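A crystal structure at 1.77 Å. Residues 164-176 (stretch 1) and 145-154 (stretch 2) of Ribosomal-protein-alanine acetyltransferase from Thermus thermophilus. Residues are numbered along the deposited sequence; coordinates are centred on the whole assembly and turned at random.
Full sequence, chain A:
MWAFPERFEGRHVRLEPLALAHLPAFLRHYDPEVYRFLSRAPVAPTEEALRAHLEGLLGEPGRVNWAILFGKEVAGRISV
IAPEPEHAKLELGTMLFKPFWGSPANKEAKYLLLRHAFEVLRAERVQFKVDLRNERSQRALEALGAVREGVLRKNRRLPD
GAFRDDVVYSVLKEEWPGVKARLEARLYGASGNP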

# COMPACT_ATOMS: atom_id res chain seq x y z
N ARG A 164 2.51 2.62 14.67
CA ARG A 164 3.87 2.33 14.25
C ARG A 164 4.08 2.88 12.84
O ARG A 164 3.13 2.97 12.07
CB ARG A 164 4.12 0.82 14.27
CG ARG A 164 4.02 0.22 15.70
CD ARG A 164 5.08 0.84 16.61
NE ARG A 164 4.77 0.59 18.02
CZ ARG A 164 4.98 1.47 19.01
NH1 ARG A 164 5.49 2.67 18.74
NH2 ARG A 164 4.65 1.15 20.26
N ASP A 165 5.33 3.23 12.53
CA ASP A 165 5.72 3.74 11.21
C ASP A 165 6.36 2.58 10.45
O ASP A 165 7.10 1.76 11.04
CB ASP A 165 6.77 4.82 11.33
CG ASP A 165 6.28 6.04 12.10
OD1 ASP A 165 5.07 6.23 12.27
OD2 ASP A 165 7.15 6.81 12.53
N ASP A 166 6.09 2.53 9.14
CA ASP A 166 6.64 1.47 8.28
C ASP A 166 7.68 2.07 7.32
O ASP A 166 7.41 3.09 6.66
CB ASP A 166 5.53 0.83 7.42
CG ASP A 166 4.69 -0.22 8.16
OD1 ASP A 166 5.21 -0.93 9.03
OD2 ASP A 166 3.50 -0.36 7.82
N VAL A 167 8.87 1.47 7.24
CA VAL A 167 9.88 1.93 6.30
C VAL A 167 9.65 1.05 5.07
O VAL A 167 9.56 -0.19 5.19
CB VAL A 167 11.33 1.65 6.82
CG1 VAL A 167 12.32 2.18 5.83
CG2 VAL A 167 11.54 2.32 8.20
N VAL A 168 9.54 1.67 3.90
CA VAL A 168 9.32 0.90 2.67
C VAL A 168 10.60 0.82 1.88
O VAL A 168 11.25 1.84 1.68
CB VAL A 168 8.24 1.57 1.77
CG1 VAL A 168 8.07 0.78 0.43
CG2 VAL A 168 6.96 1.63 2.50
N TYR A 169 10.96 -0.40 1.45
CA TYR A 169 12.17 -0.62 0.65
C TYR A 169 11.77 -1.34 -0.60
O TYR A 169 10.73 -1.97 -0.63
CB TYR A 169 13.15 -1.57 1.34
CG TYR A 169 13.86 -1.03 2.54
CD1 TYR A 169 15.17 -0.58 2.44
CD2 TYR A 169 13.24 -1.01 3.79
CE1 TYR A 169 15.85 -0.12 3.57
CE2 TYR A 169 13.91 -0.56 4.90
CZ TYR A 169 15.22 -0.11 4.77
OH TYR A 169 15.87 0.34 5.88
N SER A 170 12.58 -1.25 -1.66
CA SER A 170 12.27 -2.07 -2.82
C SER A 170 13.51 -2.42 -3.60
O SER A 170 14.56 -1.78 -3.45
CB SER A 170 11.29 -1.38 -3.79
OG SER A 170 11.89 -0.27 -4.45
N VAL A 171 13.36 -3.48 -4.38
CA VAL A 171 14.38 -3.92 -5.33
C VAL A 171 13.63 -3.96 -6.65
O VAL A 171 12.57 -4.60 -6.78
CB VAL A 171 14.92 -5.32 -5.00
CG1 VAL A 171 15.81 -5.82 -6.13
CG2 VAL A 171 15.74 -5.25 -3.71
N LEU A 172 14.18 -3.26 -7.65
CA LEU A 172 13.58 -3.25 -8.99
C LEU A 172 14.29 -4.31 -9.83
O LEU A 172 15.43 -4.70 -9.54
CB LEU A 172 13.76 -1.89 -9.67
CG LEU A 172 13.11 -0.73 -8.88
CD1 LEU A 172 13.32 0.60 -9.67
CD2 LEU A 172 11.62 -1.04 -8.65
N LYS A 173 13.62 -4.76 -10.88
CA LYS A 173 14.19 -5.79 -11.75
C LYS A 173 15.59 -5.41 -12.23
O LYS A 173 16.47 -6.26 -12.31
CB LYS A 173 13.27 -5.99 -12.95
CG LYS A 173 13.88 -6.75 -14.12
CD LYS A 173 12.86 -6.84 -15.28
CE LYS A 173 11.66 -7.66 -14.83
NZ LYS A 173 12.12 -8.94 -14.18
N GLU A 174 15.79 -4.13 -12.54
CA GLU A 174 17.10 -3.70 -13.02
C GLU A 174 18.17 -3.79 -11.97
O GLU A 174 19.37 -3.83 -12.28
CB GLU A 174 17.07 -2.27 -13.52
CG GLU A 174 15.91 -1.90 -14.37
CD GLU A 174 14.74 -1.41 -13.53
OE1 GLU A 174 13.90 -2.26 -13.19
OE2 GLU A 174 14.69 -0.18 -13.20
N GLU A 175 17.74 -3.80 -10.70
CA GLU A 175 18.65 -3.87 -9.58
C GLU A 175 18.89 -5.32 -9.13
O GLU A 175 19.82 -5.58 -8.37
CB GLU A 175 18.06 -3.07 -8.40
CG GLU A 175 17.88 -1.62 -8.79
CD GLU A 175 17.13 -0.79 -7.77
OE1 GLU A 175 16.29 -1.35 -7.00
OE2 GLU A 175 17.37 0.43 -7.75
N TRP A 176 18.07 -6.25 -9.62
CA TRP A 176 18.21 -7.63 -9.16
C TRP A 176 19.60 -8.25 -9.41
O TRP A 176 20.17 -8.87 -8.54
CB TRP A 176 17.11 -8.49 -9.78
CG TRP A 176 17.35 -9.97 -9.64
CD1 TRP A 176 17.37 -10.86 -10.65
CD2 TRP A 176 17.57 -10.70 -8.43
NE1 TRP A 176 17.59 -12.13 -10.15
CE2 TRP A 176 17.71 -12.06 -8.79
CE3 TRP A 176 17.65 -10.35 -7.08
CZ2 TRP A 176 17.94 -13.07 -7.85
CZ3 TRP A 176 17.88 -11.36 -6.13
CH2 TRP A 176 18.03 -12.69 -6.53
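Stretch 2, residues 145-154: GAVREGVLRK

Residues 164-172 of stretch 1 form a strand that begins earlier in the chain. Residues 173-175 then take helical backbone angles without the regular bonds. In stretch 2 the strand takes in Val 147 to Leu 152, broken in its regularity by a bulge at Glu 149 and Gly 150. Gly 145, with positive phi, is the first residue to leave the helical conformation of a preceding helix. At Arg 153 and Lys 154 the chain turns a corner.

The two strands run antiparallel. Their N-to-C directions differ by 165°, the signed crossing angle is also 165°, and the axes approach to 4.5 Å. Asp 166 pairs with Leu 152, Val 167 with Val 151, and Val 168 with Gly 150. The register then shifts by one residue, so Tyr 169 pairs with Arg 148 and Ser 170 with Val 147. This is a beta bulge. Within it, Glu 149 has a psi of -31° and Gly 150 a phi of 162°. At the Gly 150 backbone angles a CB would be jammed against the carbonyl O of Glu 149, which by itself calls for glycine.

Backbone hydrogen bonds hold the pairs together. Asp 166 N donates to Leu 152 O at 3.0 Å, and Leu 152 N donates to Asp 166 O at 2.7 Å. Val 168 N reaches Gly 150 O at 2.8 Å. The bulge makes Glu 149 N, rather than Gly 150 N, the donor to Val 168 O, also at 2.8 Å. Beyond it, Ser 170 N donates to Val 147 O and Val 147 N to Ser 170 O, both at 2.9 Å. A CA-H...O contact from Tyr 169 CA to Val 147 O, at 3.0 Å, adds to this close packing.

Side chains line both faces of the pair. Val 167, Tyr 169, Arg 148 and Val 151 share one face. Val 167 CG2 lies 4.2 Å from Val 151 CG2. Val 167 CG1 sits over a face of the Arg 148 guanidinium, 3.6 Å from Arg 148 CZ. Arg 148 CG in turn covers one face of the Tyr 169 ring. Water 2 accepts a hydrogen bond from Arg 148 NH1 at 3.1 Å and is hydrogen-bonded to Tyr 169 OH at 2.5 Å, so it links the two side chains.

Asp 166, Val 168, Ser 170, Val 147 and Leu 152 lie on the other face. Val 168 CG2 packs on Leu 152 CD1 at 3.5 Å. CA-to-CB of Glu 149 points toward stretch 1, and its OE2 accepts a hydrogen bond from Ser 170 OG at 2.7 Å.

Both ends have further contacts. Asp 165 OD1 accepts a hydrogen bond from Lys 154 N at 2.6 Å, tying the corner of stretch 2 to the strand. At the opposite end, Ala 146 CB lies 3.9 Å from Tyr 169 CB and 3.8 Å from Val 171 CG2. Water 1 donates to Gly 145 O at 2.7 Å and, weakly, to Glu 175 OE1 at 2.9 Å.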

# COMPACT_ATOMS: atom_id res chain seq x y z
N GLY A 145 20.81 -4.61 -0.30
CA GLY A 145 20.91 -3.65 -1.38
C GLY A 145 19.56 -3.06 -1.75
O GLY A 145 19.43 -2.32 -2.72
N ALA A 146 18.52 -3.37 -0.95
CA ALA A 146 17.22 -2.79 -1.26
C ALA A 146 17.30 -1.29 -1.02
O ALA A 146 18.04 -0.82 -0.14
CB ALA A 146 16.15 -3.40 -0.37
N VAL A 147 16.52 -0.54 -1.77
CA VAL A 147 16.48 0.91 -1.71
C VAL A 147 15.43 1.40 -0.73
O VAL A 147 14.28 0.99 -0.82
CB VAL A 147 16.19 1.48 -3.10
CG1 VAL A 147 15.99 2.99 -3.05
CG2 VAL A 147 17.32 1.11 -4.05
N ARG A 148 15.84 2.24 0.22
CA ARG A 148 14.90 2.78 1.20
C ARG A 148 14.12 3.87 0.51
O ARG A 148 14.70 4.91 0.13
CB ARG A 148 15.67 3.35 2.40
CG ARG A 148 14.83 3.75 3.61
CD ARG A 148 15.71 4.50 4.62
NE ARG A 148 14.96 4.96 5.79
CZ ARG A 148 14.97 4.35 6.97
NH1 ARG A 148 15.71 3.25 7.13
NH2 ARG A 148 14.25 4.83 7.99
N GLU A 149 12.83 3.67 0.32
CA GLU A 149 12.05 4.68 -0.39
C GLU A 149 11.47 5.74 0.51
O GLU A 149 11.25 6.89 0.09
CB GLU A 149 10.94 4.02 -1.20
CG GLU A 149 11.53 3.21 -2.36
CD GLU A 149 10.50 2.44 -3.17
OE1 GLU A 149 9.46 2.11 -2.62
OE2 GLU A 149 10.74 2.13 -4.35
N GLY A 150 11.15 5.34 1.74
CA GLY A 150 10.60 6.31 2.67
C GLY A 150 9.90 5.68 3.84
O GLY A 150 9.90 4.46 4.02
N VAL A 151 9.28 6.53 4.66
CA VAL A 151 8.60 6.06 5.85
C VAL A 151 7.14 6.46 5.83
O VAL A 151 6.83 7.65 5.71
CB VAL A 151 9.22 6.68 7.10
CG1 VAL A 151 8.43 6.24 8.35
CG2 VAL A 151 10.70 6.26 7.19
N LEU A 152 6.28 5.46 5.89
CA LEU A 152 4.85 5.63 5.94
C LEU A 152 4.58 5.86 7.42
O LEU A 152 4.56 4.91 8.23
CB LEU A 152 4.17 4.36 5.45
CG LEU A 152 4.60 3.93 4.02
CD1 LEU A 152 3.82 2.67 3.62
CD2 LEU A 152 4.29 5.06 3.01
N ARG A 153 4.35 7.12 7.78
CA ARG A 153 4.13 7.47 9.17
C ARG A 153 2.80 7.01 9.74
O ARG A 153 1.76 7.20 9.12
CB ARG A 153 4.25 8.98 9.31
CG ARG A 153 5.57 9.52 8.78
CD ARG A 153 5.59 11.03 8.80
NE ARG A 153 4.47 11.58 8.03
CZ ARG A 153 3.92 12.76 8.28
NH1 ARG A 153 4.42 13.52 9.28
NH2 ARG A 153 2.83 13.13 7.63
N LYS A 154 2.84 6.41 10.94
CA LYS A 154 1.61 5.89 11.58
C LYS A 154 0.80 5.03 10.61
O LYS A 154 -0.40 5.19 10.44
CB LYS A 154 0.79 7.07 12.11
CG LYS A 154 1.61 7.91 13.08
CD LYS A 154 0.74 8.70 14.01
CE LYS A 154 1.47 9.06 15.28
NZ LYS A 154 2.89 9.37 15.05
O HOH W 1 18.05 -2.67 -5.07
O HOH W 2 17.95 1.64 5.67
O HOH W 3 5.27 9.07 12.85